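Local coordinates for RNA-dependent RNA polymerase (Taggert virus, PDB 6DX3), which probably removes ubiquitin or ubiquitin-like modifiers from host proteins through the viral OTU cysteine protease domain of this polymerase protein, at residues V21-E26 against Y117-D122. Numbering follows the deposited sequence.
Sequences VDLEVE and YIWHED
Trp-119 meets Leu-23 and Val-21 through the benzo end of its indole, an apolar contact between two strands of the mixed sheet of the viral OTU fold that are not direct neighbours. Strand 126-133 runs between them, antiparallel to both, and the three side chains reach across it. The closest approach is made by CD1 of Leu-23, which lies 4.1 Å from CZ3 of Trp-119. The other methyl of Leu-23, CD2, is 4.2 Å from CE3 of Trp-119, so that the leucine spans the CZ3-CE3 side of the six-membered ring. Both methyls of Val-21, CG1 and CG2, come to CZ3 of Trp-119 at 4.4 Å, and the two aliphatic side chains approach the ring obliquely. The Leu-23 side chain crosses that of Trp-119 at about a right angle. With CG of Leu-23 anti to its backbone N, chi1 169° places the methyls against the indole. Trp-119 has CG anti to its carbonyl carbon instead, and chi1 -54° carries the benzo ring up against Leu-23 and Val-21.

Leu-23 and Trp-119 are buried, whereas Val-21 is partly exposed and lies at a more open margin of the cluster. The intervening strand sets the spacing: Val-21 and Leu-23 make backbone hydrogen bonds with Asp-128 and Cys-127, respectively. Around the indole, Phe-29 packs edge-to-face; Met-138 from a loop and Leu-154 from strand 150-156 also touch it, so the indole links strand 17-24 with strand 150-156. The pyrrole portion of Trp-119 has a polar anchor that should restrict rotation of the ring while its benzo end rests against Val-21 and Leu-23: NE1 hydrogen-bonds to OD1 of Asn-143 on strand 142-147.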
loop_
_atom_site.group_PDB
_atom_site.type_symbol
_atom_site.label_atom_id
_atom_site.label_comp_id
_atom_site.label_asym_id
_atom_site.label_seq_id
_atom_site.Cartn_x
_atom_site.Cartn_y
_atom_site.Cartn_z
ATOM N N VAL A 21 7.138 -4.993 14.467
ATOM C CA VAL A 21 6.126 -5.933 14.936
ATOM C C VAL A 21 6.716 -7.337 14.913
ATOM O O VAL A 21 7.813 -7.570 14.403
ATOM C CB VAL A 21 4.828 -5.891 14.095
ATOM C CG1 VAL A 21 4.174 -4.519 14.154
ATOM C CG2 VAL A 21 5.107 -6.295 12.657
ATOM N N ASP A 22 5.965 -8.279 15.485
ATOM C CA ASP A 22 6.300 -9.708 15.472
ATOM C C ASP A 22 4.968 -10.441 15.332
ATOM O O ASP A 22 4.328 -10.785 16.330
ATOM C CB ASP A 22 7.052 -10.138 16.725
ATOM C CG ASP A 22 7.209 -11.649 16.824
ATOM O OD1 ASP A 22 8.139 -12.188 16.186
ATOM O OD2 ASP A 22 6.406 -12.290 17.538
ATOM N N LEU A 23 4.548 -10.677 14.089
ATOM C CA LEU A 23 3.164 -11.041 13.831
ATOM C C LEU A 23 3.035 -12.194 12.845
ATOM O O LEU A 23 3.619 -12.182 11.759
ATOM C CB LEU A 23 2.369 -9.809 13.336
ATOM C CG LEU A 23 0.968 -10.034 12.773
ATOM C CD1 LEU A 23 -0.017 -9.036 13.360
ATOM C CD2 LEU A 23 1.004 -9.887 11.261
ATOM N N GLU A 24 2.278 -13.200 13.270
ATOM C CA GLU A 24 1.728 -14.230 12.400
ATOM C C GLU A 24 0.567 -13.579 11.649
ATOM O O GLU A 24 -0.468 -13.281 12.251
ATOM C CB GLU A 24 1.227 -15.410 13.233
ATOM C CG GLU A 24 2.273 -16.237 14.035
ATOM C CD GLU A 24 3.455 -16.708 13.217
ATOM O OE1 GLU A 24 4.456 -15.971 13.131
ATOM O OE2 GLU A 24 3.399 -17.834 12.680
ATOM N N VAL A 25 0.728 -13.361 10.340
ATOM C CA VAL A 25 -0.294 -12.616 9.598
ATOM C C VAL A 25 -1.653 -13.304 9.703
ATOM O O VAL A 25 -2.686 -12.637 9.849
ATOM C CB VAL A 25 0.120 -12.401 8.127
ATOM C CG1 VAL A 25 1.266 -11.442 8.042
ATOM C CG2 VAL A 25 0.444 -13.721 7.461
ATOM N N GLU A 26 -1.685 -14.636 9.612
ATOM C CA GLU A 26 -2.967 -15.334 9.532
ATOM C C GLU A 26 -3.690 -15.414 10.872
ATOM O O GLU A 26 -4.865 -15.792 10.897
ATOM C CB GLU A 26 -2.772 -16.736 8.952
ATOM C CG GLU A 26 -2.187 -16.738 7.545
ATOM C CD GLU A 26 -2.475 -18.027 6.805
ATOM O OE1 GLU A 26 -2.089 -19.103 7.313
ATOM O OE2 GLU A 26 -3.084 -17.961 5.717
ATOM N N TYR A 117 -1.904 0.396 5.643
ATOM C CA TYR A 117 -0.837 -0.298 6.349
ATOM C C TYR A 117 -0.111 -1.194 5.357
ATOM O O TYR A 117 -0.754 -1.919 4.590
ATOM C CB TYR A 117 -1.385 -1.146 7.500
ATOM C CG TYR A 117 -1.939 -0.382 8.685
ATOM C CD1 TYR A 117 -1.489 -0.649 9.970
ATOM C CD2 TYR A 117 -2.928 0.580 8.525
ATOM C CE1 TYR A 117 -1.995 0.031 11.060
ATOM C CE2 TYR A 117 -3.440 1.266 9.607
ATOM C CZ TYR A 117 -2.970 0.987 10.873
ATOM O OH TYR A 117 -3.473 1.664 11.959
ATOM N N ILE A 118 1.218 -1.149 5.371
ATOM C CA ILE A 118 2.046 -2.015 4.538
ATOM C C ILE A 118 2.847 -2.911 5.469
ATOM O O ILE A 118 3.783 -2.449 6.137
ATOM C CB ILE A 118 2.973 -1.224 3.607
ATOM C CG1 ILE A 118 2.197 -0.141 2.855
ATOM C CG2 ILE A 118 3.654 -2.165 2.622
ATOM C CD1 ILE A 118 3.067 0.674 1.908
ATOM N N TRP A 119 2.483 -4.189 5.518
ATOM C CA TRP A 119 3.148 -5.153 6.383
ATOM C C TRP A 119 4.256 -5.852 5.606
ATOM O O TRP A 119 4.015 -6.403 4.528
ATOM C CB TRP A 119 2.146 -6.175 6.923
ATOM C CG TRP A 119 0.967 -5.548 7.614
ATOM C CD1 TRP A 119 -0.115 -4.959 7.022
ATOM C CD2 TRP A 119 0.753 -5.452 9.028
ATOM N NE1 TRP A 119 -0.987 -4.501 7.981
ATOM C CE2 TRP A 119 -0.480 -4.794 9.220
ATOM C CE3 TRP A 119 1.483 -5.858 10.150
ATOM C CZ2 TRP A 119 -0.997 -4.532 10.488
ATOM C CZ3 TRP A 119 0.967 -5.597 11.408
ATOM C CH2 TRP A 119 -0.260 -4.940 11.567
ATOM N N HIS A 120 5.468 -5.827 6.152
ATOM C CA HIS A 120 6.625 -6.390 5.471
ATOM C C HIS A 120 6.856 -7.823 5.933
ATOM O O HIS A 120 7.113 -8.067 7.117
ATOM C CB HIS A 120 7.876 -5.554 5.720
ATOM C CG HIS A 120 9.138 -6.227 5.278
ATOM N ND1 HIS A 120 9.950 -6.924 6.146
ATOM C CD2 HIS A 120 9.717 -6.327 4.058
ATOM C CE1 HIS A 120 10.980 -7.417 5.482
ATOM N NE2 HIS A 120 10.862 -7.070 4.212
ATOM N N GLU A 121 6.784 -8.760 4.991
ATOM C CA GLU A 121 7.052 -10.161 5.272
ATOM C C GLU A 121 8.554 -10.416 5.272
ATOM O O GLU A 121 9.247 -10.108 4.297
ATOM C CB GLU A 121 6.369 -11.050 4.232
ATOM C CG GLU A 121 6.575 -12.540 4.438
ATOM C CD GLU A 121 6.048 -13.357 3.276
ATOM O OE1 GLU A 121 6.215 -12.914 2.122
ATOM O OE2 GLU A 121 5.447 -14.428 3.515
ATOM N N ASP A 122 9.060 -10.979 6.367
ATOM C CA ASP A 122 10.461 -11.375 6.439
ATOM C C ASP A 122 10.654 -12.878 6.283
ATOM O O ASP A 122 11.615 -13.312 5.641
ATOM C CB ASP A 122 11.082 -10.900 7.760
ATOM C CG ASP A 122 10.475 -11.582 8.966
ATOM O OD1 ASP A 122 9.233 -11.712 8.990
ATOM O OD2 ASP A 122 11.232 -11.992 9.872
#